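Phenol hydroxylase component phL (Pseudomonas stutzeri, PDB 3U52) is probably the non-catalytic beta subunit of the multicomponent phenol hydroxylase, pairing with the diiron-bearing subunit in the oxygenase that hydroxylates phenols. Local coordinates at residues M158-I163 with V217-I222; D223-P228 with P291-A296; R127-G132 with A187-D192. All blocks are in the same frame, centred on the assembly; numbering follows the deposited sequence.

Interaction 1 of 3, residues M158-I163 with V217-I222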
# COMPACT_ATOMS: atom_id res chain seq x y z
N MET D 158 -12.27 -22.23 -8.91
CA MET D 158 -10.99 -21.74 -9.41
C MET D 158 -9.79 -22.53 -8.83
O MET D 158 -8.87 -22.84 -9.56
CB MET D 158 -10.86 -20.21 -9.20
CG MET D 158 -11.90 -19.37 -10.04
SD MET D 158 -12.31 -20.05 -11.70
CE MET D 158 -13.98 -20.79 -11.44
N ASP D 159 -9.86 -22.92 -7.56
CA ASP D 159 -8.86 -23.83 -6.95
C ASP D 159 -8.79 -25.16 -7.72
O ASP D 159 -7.72 -25.68 -7.94
CB ASP D 159 -9.28 -24.17 -5.53
CG ASP D 159 -9.21 -22.97 -4.58
OD1 ASP D 159 -8.52 -21.99 -4.90
OD2 ASP D 159 -9.87 -23.03 -3.51
N ARG D 160 -9.95 -25.69 -8.12
CA ARG D 160 -9.99 -27.00 -8.84
C ARG D 160 -9.29 -26.89 -10.18
O ARG D 160 -8.59 -27.82 -10.57
CB ARG D 160 -11.42 -27.58 -9.03
CG ARG D 160 -12.31 -27.60 -7.82
CD ARG D 160 -11.64 -28.24 -6.58
NE ARG D 160 -11.51 -29.69 -6.68
CZ ARG D 160 -12.40 -30.57 -6.22
NH1 ARG D 160 -13.50 -30.17 -5.59
NH2 ARG D 160 -12.16 -31.87 -6.40
N LEU D 161 -9.49 -25.78 -10.88
CA LEU D 161 -8.78 -25.53 -12.12
C LEU D 161 -7.26 -25.42 -11.88
O LEU D 161 -6.50 -26.01 -12.62
CB LEU D 161 -9.27 -24.25 -12.75
CG LEU D 161 -8.50 -23.81 -13.99
CD1 LEU D 161 -8.73 -24.88 -15.11
CD2 LEU D 161 -8.88 -22.37 -14.42
N GLY D 162 -6.85 -24.67 -10.86
CA GLY D 162 -5.44 -24.62 -10.40
C GLY D 162 -4.88 -25.99 -10.08
O GLY D 162 -3.80 -26.33 -10.53
N ILE D 163 -5.61 -26.81 -9.33
CA ILE D 163 -5.15 -28.18 -9.04
C ILE D 163 -4.98 -29.04 -10.32
O ILE D 163 -3.99 -29.75 -10.49
CB ILE D 163 -6.05 -28.86 -8.00
CG1 ILE D 163 -5.82 -28.21 -6.64
CG2 ILE D 163 -5.76 -30.37 -7.91
CD1 ILE D 163 -6.94 -28.44 -5.72
N VAL D 217 -22.64 -33.69 -3.44
CA VAL D 217 -22.04 -34.83 -4.17
C VAL D 217 -20.59 -34.54 -4.52
O VAL D 217 -19.69 -35.37 -4.26
CB VAL D 217 -22.82 -35.13 -5.47
CG1 VAL D 217 -22.13 -36.24 -6.25
CG2 VAL D 217 -24.27 -35.50 -5.12
N GLN D 218 -20.38 -33.37 -5.13
CA GLN D 218 -19.05 -32.92 -5.52
C GLN D 218 -18.11 -32.60 -4.32
O GLN D 218 -17.00 -33.15 -4.19
CB GLN D 218 -19.13 -31.69 -6.43
CG GLN D 218 -17.75 -31.19 -6.92
CD GLN D 218 -17.05 -32.26 -7.81
OE1 GLN D 218 -17.35 -32.35 -8.96
NE2 GLN D 218 -16.08 -33.01 -7.27
N ASN D 219 -18.55 -31.68 -3.48
CA ASN D 219 -17.67 -31.06 -2.50
C ASN D 219 -17.55 -31.83 -1.19
O ASN D 219 -16.59 -31.60 -0.46
CB ASN D 219 -18.05 -29.57 -2.27
CG ASN D 219 -17.88 -28.71 -3.56
OD1 ASN D 219 -18.78 -27.95 -3.93
ND2 ASN D 219 -16.75 -28.86 -4.24
N ILE D 220 -18.52 -32.73 -0.88
CA ILE D 220 -18.46 -33.57 0.32
C ILE D 220 -18.20 -35.04 -0.06
O ILE D 220 -17.18 -35.62 0.34
CB ILE D 220 -19.80 -33.51 1.21
CG1 ILE D 220 -20.31 -32.08 1.49
CG2 ILE D 220 -19.62 -34.32 2.53
CD1 ILE D 220 -19.26 -31.14 2.01
N LEU D 221 -19.11 -35.65 -0.81
CA LEU D 221 -19.03 -37.10 -1.08
C LEU D 221 -17.86 -37.53 -1.99
O LEU D 221 -17.06 -38.37 -1.60
CB LEU D 221 -20.36 -37.66 -1.59
CG LEU D 221 -21.62 -37.45 -0.73
CD1 LEU D 221 -22.83 -38.04 -1.49
CD2 LEU D 221 -21.54 -37.95 0.74
N ILE D 222 -17.71 -36.95 -3.17
CA ILE D 222 -16.60 -37.34 -4.04
C ILE D 222 -15.23 -36.90 -3.43
O ILE D 222 -14.35 -37.72 -3.20
CB ILE D 222 -16.79 -36.80 -5.46
CG1 ILE D 222 -17.96 -37.55 -6.16
CG2 ILE D 222 -15.53 -37.02 -6.27
CD1 ILE D 222 -18.52 -36.80 -7.35
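Bends at chi2 and chi3 (-50° and -73°) curl the Arg-160 chain as it leaves helix 147-175, carrying its guanidinium across to the amides of Gln-218 and Asn-219. Gln-218 starts out opposite its own backbone nitrogen (chi1 -178°) and then folds at chi2, so that the two long chains run past each other in opposite senses. Nitrogen meets nitrogen at both places: Arg-160 NH1 lies 3.8 Å from Asn-219 ND2, which sits at the guanidinium edge close to its plane, and Arg-160 NH2 lies 4.2 Å from Gln-218 NE2, whose amide stands almost perpendicular to the guanidinium. Arg-160 and Gln-218 share the carboxylate of Asp-223, which is likely to be what lets them lie so close; the salt bridge from Arg-160 is modelled implausibly short, its exact geometry doubtful, and the hydrogen bond from Gln-218 is probable. Glu-130 takes a second salt bridge from Arg-160, while Asn-219 OD1 is bonded by Asn-137. In helix 211-240 the backbone widens into a pi-type turn over 217-222. The contact thus spans helices 147-175 and 211-240 near the chain's centre, with Ala-133 of helix 126-143 against both Arg-160 and Gln-218, and Trp-256 of helix 251-274 packed on Arg-160.

Interaction 2 of 3, residues D223-P228 with P291-A296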
# COMPACT_ATOMS: atom_id res chain seq x y z
N ASP D 223 -15.11 -35.61 -3.13
CA ASP D 223 -13.86 -35.06 -2.60
C ASP D 223 -13.50 -35.66 -1.25
O ASP D 223 -12.33 -35.88 -0.97
CB ASP D 223 -13.96 -33.53 -2.48
CG ASP D 223 -14.03 -32.82 -3.85
OD1 ASP D 223 -13.98 -33.47 -4.93
OD2 ASP D 223 -14.18 -31.57 -3.86
N GLY D 224 -14.50 -35.93 -0.41
CA GLY D 224 -14.25 -36.41 0.93
C GLY D 224 -13.79 -37.86 1.03
O GLY D 224 -13.40 -38.33 2.11
N MET D 225 -13.84 -38.57 -0.09
CA MET D 225 -13.29 -39.91 -0.18
C MET D 225 -12.08 -39.87 -1.08
O MET D 225 -11.05 -40.47 -0.75
CB MET D 225 -14.33 -40.89 -0.76
CG MET D 225 -15.13 -41.66 0.30
SD MET D 225 -16.20 -42.91 -0.48
CE MET D 225 -17.57 -41.89 -1.02
N MET D 226 -12.19 -39.15 -2.20
CA MET D 226 -11.09 -39.08 -3.18
C MET D 226 -9.77 -38.49 -2.67
O MET D 226 -8.70 -39.05 -2.90
CB MET D 226 -11.52 -38.30 -4.42
CG MET D 226 -10.42 -38.17 -5.45
SD MET D 226 -11.06 -37.51 -6.98
CE MET D 226 -11.32 -35.80 -6.45
N TYR D 227 -9.86 -37.32 -2.05
CA TYR D 227 -8.67 -36.64 -1.57
C TYR D 227 -7.90 -37.47 -0.54
O TYR D 227 -6.71 -37.64 -0.70
CB TYR D 227 -9.00 -35.21 -1.09
CG TYR D 227 -8.90 -34.26 -2.25
CD1 TYR D 227 -9.90 -34.19 -3.19
CD2 TYR D 227 -7.73 -33.50 -2.45
CE1 TYR D 227 -9.80 -33.35 -4.28
CE2 TYR D 227 -7.60 -32.65 -3.54
CZ TYR D 227 -8.63 -32.60 -4.45
OH TYR D 227 -8.52 -31.76 -5.51
N PRO D 228 -8.57 -38.00 0.52
CA PRO D 228 -7.81 -38.92 1.40
C PRO D 228 -7.23 -40.14 0.67
O PRO D 228 -6.06 -40.45 0.87
CB PRO D 228 -8.83 -39.33 2.47
CG PRO D 228 -9.86 -38.11 2.49
CD PRO D 228 -9.96 -37.80 1.01
N PRO D 291 -22.53 -44.40 -2.49
CA PRO D 291 -22.04 -45.66 -3.03
C PRO D 291 -21.57 -45.53 -4.48
O PRO D 291 -20.79 -46.34 -4.92
CB PRO D 291 -23.28 -46.59 -2.96
CG PRO D 291 -24.21 -45.94 -1.99
CD PRO D 291 -23.98 -44.47 -2.17
N GLN D 292 -22.05 -44.55 -5.22
CA GLN D 292 -21.51 -44.33 -6.57
C GLN D 292 -20.10 -43.75 -6.53
O GLN D 292 -19.27 -44.08 -7.36
CB GLN D 292 -22.42 -43.40 -7.34
CG GLN D 292 -23.76 -44.04 -7.63
CD GLN D 292 -24.62 -43.15 -8.43
OE1 GLN D 292 -24.29 -42.84 -9.59
NE2 GLN D 292 -25.73 -42.71 -7.85
N ALA D 293 -19.85 -42.89 -5.53
CA ALA D 293 -18.54 -42.32 -5.24
C ALA D 293 -17.55 -43.40 -4.85
O ALA D 293 -16.41 -43.45 -5.35
CB ALA D 293 -18.65 -41.24 -4.15
N TYR D 294 -17.98 -44.30 -3.98
CA TYR D 294 -17.17 -45.45 -3.57
C TYR D 294 -16.87 -46.39 -4.73
O TYR D 294 -15.72 -46.80 -4.95
CB TYR D 294 -17.93 -46.22 -2.49
CG TYR D 294 -17.28 -47.50 -2.08
CD1 TYR D 294 -16.28 -47.51 -1.11
CD2 TYR D 294 -17.66 -48.73 -2.67
CE1 TYR D 294 -15.67 -48.70 -0.70
CE2 TYR D 294 -17.05 -49.94 -2.28
CZ TYR D 294 -16.07 -49.92 -1.29
OH TYR D 294 -15.49 -51.08 -0.89
N GLU D 295 -17.91 -46.71 -5.49
CA GLU D 295 -17.73 -47.59 -6.63
C GLU D 295 -16.87 -46.98 -7.74
O GLU D 295 -16.17 -47.71 -8.47
CB GLU D 295 -19.11 -48.11 -7.13
CG GLU D 295 -19.61 -47.52 -8.45
CD GLU D 295 -20.75 -48.34 -9.09
OE1 GLU D 295 -20.52 -48.84 -10.23
OE2 GLU D 295 -21.85 -48.48 -8.46
N ALA D 296 -16.88 -45.64 -7.87
CA ALA D 296 -16.02 -44.96 -8.85
C ALA D 296 -14.53 -44.95 -8.45
O ALA D 296 -13.65 -44.95 -9.30
CB ALA D 296 -16.52 -43.55 -9.10
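Met-225 and Tyr-294 mark the closest backbone approach, 7.6 Å between their CA atoms, where two kinked helices meet: the amide of Met-225 makes no bond to the preceding turn, and neither does the nitrogen of Pro-228, which has no hydrogen to give. This is helix-to-helix packing within the all-helical fold of the methane/phenol/alkene hydroxylase family, joining helix 211-240 to helix 276-302. One side chain does nearly all the reaching. From an uncommon first torsion of -96° the Met-225 chain runs extended through chi2, which takes SD across the gap, and a final bend at chi3 (-80°) turns CE against the methyl of Ala-293. The two methyl carbons, Met-225 CE and Ala-293 CB, stand 3.4 Å apart, tighter than ordinary van der Waals contact; together with the unusual chi1, this suggests a close, slightly strained fit.

The sulfur meets Tyr-294 at the root of its side chain rather than at the ring, with Met-225 SD 4.2 Å from Tyr-294 CB, so this is apolar packing and not a Met-aromatic interaction. The tyrosine ring itself is engaged by helix 307-322, where its hydroxyl bonds Asn-311 and its face meets Arg-314 in a cation-pi contact. Leu-317 of that same helix also packs on Met-225. Two residues further along, Tyr-227 is directed elsewhere: with Asp-232 and Tyr-257 it belongs to a pocket that holds xenon in this crystal, and its ring lies nearly parallel to that of Tyr-257. Back at the interface, the methionine methyl also lies against the opposing main chain, with Met-225 CE 3.8 Å from Tyr-294 N.

Interaction 3 of 3, residues R127-G132 with A187-D192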
# COMPACT_ATOMS: atom_id res chain seq x y z
N ARG D 127 -6.86 -34.83 -13.33
CA ARG D 127 -7.16 -33.49 -13.86
C ARG D 127 -8.53 -33.39 -14.49
O ARG D 127 -9.11 -32.30 -14.55
CB ARG D 127 -6.14 -33.02 -14.89
CG ARG D 127 -5.90 -33.94 -16.07
CD ARG D 127 -4.83 -33.37 -16.99
NE ARG D 127 -4.73 -34.22 -18.16
CZ ARG D 127 -4.79 -33.81 -19.43
NH1 ARG D 127 -4.86 -32.51 -19.72
NH2 ARG D 127 -4.70 -34.71 -20.40
N HIS D 128 -9.04 -34.51 -15.02
CA HIS D 128 -10.37 -34.50 -15.67
C HIS D 128 -11.49 -34.43 -14.63
O HIS D 128 -12.57 -33.82 -14.82
CB HIS D 128 -10.49 -35.74 -16.57
CG HIS D 128 -9.40 -35.86 -17.59
ND1 HIS D 128 -9.21 -34.94 -18.61
CD2 HIS D 128 -8.43 -36.80 -17.75
CE1 HIS D 128 -8.19 -35.33 -19.36
NE2 HIS D 128 -7.71 -36.46 -18.86
N VAL D 129 -11.22 -34.99 -13.48
CA VAL D 129 -12.13 -34.95 -12.35
C VAL D 129 -12.15 -33.51 -11.81
O VAL D 129 -13.22 -32.96 -11.52
CB VAL D 129 -11.68 -35.96 -11.27
CG1 VAL D 129 -12.55 -35.88 -9.98
CG2 VAL D 129 -11.71 -37.39 -11.87
N GLU D 130 -10.95 -32.90 -11.70
CA GLU D 130 -10.84 -31.48 -11.29
C GLU D 130 -11.65 -30.58 -12.24
O GLU D 130 -12.33 -29.62 -11.81
CB GLU D 130 -9.34 -31.07 -11.29
CG GLU D 130 -8.55 -31.75 -10.16
CD GLU D 130 -9.19 -31.58 -8.76
OE1 GLU D 130 -9.54 -30.43 -8.42
OE2 GLU D 130 -9.39 -32.58 -8.00
N LEU D 131 -11.56 -30.88 -13.53
CA LEU D 131 -12.28 -30.10 -14.52
C LEU D 131 -13.76 -30.21 -14.24
O LEU D 131 -14.43 -29.20 -14.11
CB LEU D 131 -12.00 -30.55 -15.95
CG LEU D 131 -12.71 -29.54 -16.89
CD1 LEU D 131 -12.11 -28.15 -16.76
CD2 LEU D 131 -12.56 -29.95 -18.26
N GLY D 132 -14.28 -31.44 -14.11
CA GLY D 132 -15.68 -31.65 -13.68
C GLY D 132 -16.05 -30.82 -12.46
O GLY D 132 -17.11 -30.17 -12.45
N ALA D 187 -5.86 -40.78 -22.95
CA ALA D 187 -6.28 -42.04 -23.52
C ALA D 187 -6.67 -43.02 -22.42
O ALA D 187 -7.65 -43.72 -22.60
CB ALA D 187 -5.20 -42.61 -24.43
N TYR D 188 -5.98 -43.02 -21.27
CA TYR D 188 -6.44 -43.84 -20.11
C TYR D 188 -7.85 -43.43 -19.59
O TYR D 188 -8.72 -44.27 -19.39
CB TYR D 188 -5.41 -43.81 -18.94
CG TYR D 188 -4.05 -44.36 -19.29
CD1 TYR D 188 -2.89 -43.62 -19.09
CD2 TYR D 188 -3.92 -45.63 -19.86
CE1 TYR D 188 -1.64 -44.12 -19.42
CE2 TYR D 188 -2.69 -46.15 -20.20
CZ TYR D 188 -1.55 -45.38 -19.99
OH TYR D 188 -0.34 -45.90 -20.35
N TRP D 189 -8.05 -42.13 -19.38
CA TRP D 189 -9.34 -41.57 -18.98
C TRP D 189 -10.47 -42.03 -19.90
O TRP D 189 -11.54 -42.44 -19.40
CB TRP D 189 -9.23 -40.04 -18.96
CG TRP D 189 -10.43 -39.30 -18.67
CD1 TRP D 189 -11.14 -38.51 -19.55
CD2 TRP D 189 -11.11 -39.22 -17.42
NE1 TRP D 189 -12.23 -37.95 -18.91
CE2 TRP D 189 -12.24 -38.38 -17.60
CE3 TRP D 189 -10.88 -39.78 -16.14
CZ2 TRP D 189 -13.10 -38.05 -16.56
CZ3 TRP D 189 -11.77 -39.47 -15.10
CH2 TRP D 189 -12.88 -38.64 -15.32
N MET D 190 -10.23 -41.98 -21.20
CA MET D 190 -11.27 -42.24 -22.22
C MET D 190 -11.53 -43.75 -22.46
O MET D 190 -12.69 -44.17 -22.63
CB MET D 190 -10.92 -41.59 -23.55
CG MET D 190 -10.99 -40.03 -23.58
SD MET D 190 -12.57 -39.36 -23.09
CE MET D 190 -13.59 -39.69 -24.55
N ASP D 191 -10.46 -44.54 -22.42
CA ASP D 191 -10.51 -45.96 -22.86
C ASP D 191 -10.10 -47.04 -21.85
O ASP D 191 -10.44 -48.19 -22.05
CB ASP D 191 -9.68 -46.13 -24.12
CG ASP D 191 -10.20 -45.27 -25.27
OD1 ASP D 191 -11.44 -45.11 -25.43
OD2 ASP D 191 -9.35 -44.72 -26.01
N ASP D 192 -9.35 -46.70 -20.79
CA ASP D 192 -9.00 -47.71 -19.79
C ASP D 192 -10.21 -48.01 -18.93
O ASP D 192 -10.82 -47.11 -18.35
CB ASP D 192 -7.82 -47.26 -18.90
CG ASP D 192 -7.30 -48.39 -18.00
OD1 ASP D 192 -8.10 -49.18 -17.44
OD2 ASP D 192 -6.07 -48.49 -17.84
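The imidazole of His-128 stacks face-to-face, somewhat tilted, on the five-membered ring of Trp-189, with centroids 4.0 Å apart and planes inclined by 24°. The side chains arrive from helix 126-143 and helix 180-191 and slide past each other, so the histidine covers both indole rings: while the imidazole takes the pyrrole part, His-128 CB sits over the benzene part in a CH-pi contact, 3.5 Å from the centroid of the six-membered ring. Trp-189 extends opposite its backbone nitrogen (chi1 176°), which sends the indole far enough for CZ3 to meet Val-129 CG2 at 3.8 Å, the valine crossing at about a right angle. On the other face of the imidazole lies Arg-127 CG, so the ring is sandwiched. Replacing Trp-189 with an alanine would probably open a gap over His-128, leaving its imidazole without the stack on this face and freer to tilt, and Val-129 without this apolar neighbour. The chemistry here is dispersive: His-128 ND1 bonds the backbone of another protein's chain, while Trp-189 meets an aromatic ring of another protein edge-to-face, so a nonpolar stack within the subunit adjoins a polar and aromatic subunit interface.

How the interactions relate
All three contacts are buried, but they differ in depth and chemistry. Interaction 1, its centre about 3 Å from the centre of the chain, is polar, its donors gathered round the acids Asp-223 and Glu-130; interaction 2, its centre about 13 Å from that point, is methyl packing beside partly exposed Tyr-294; interaction 3, about 17 Å from it, is aromatic and borders another protein chain. Interactions 1 and 2 share helix 211-240. Glu-130, on segment 127-132, ties the set together as a bridge between Arg-160 and Tyr-227, with Glu-130 OE2 2.8 Å from Tyr-227 OH, a probable hydrogen bond. Met-226 packing on Val-129 adds an apolar link between interactions 2 and 3.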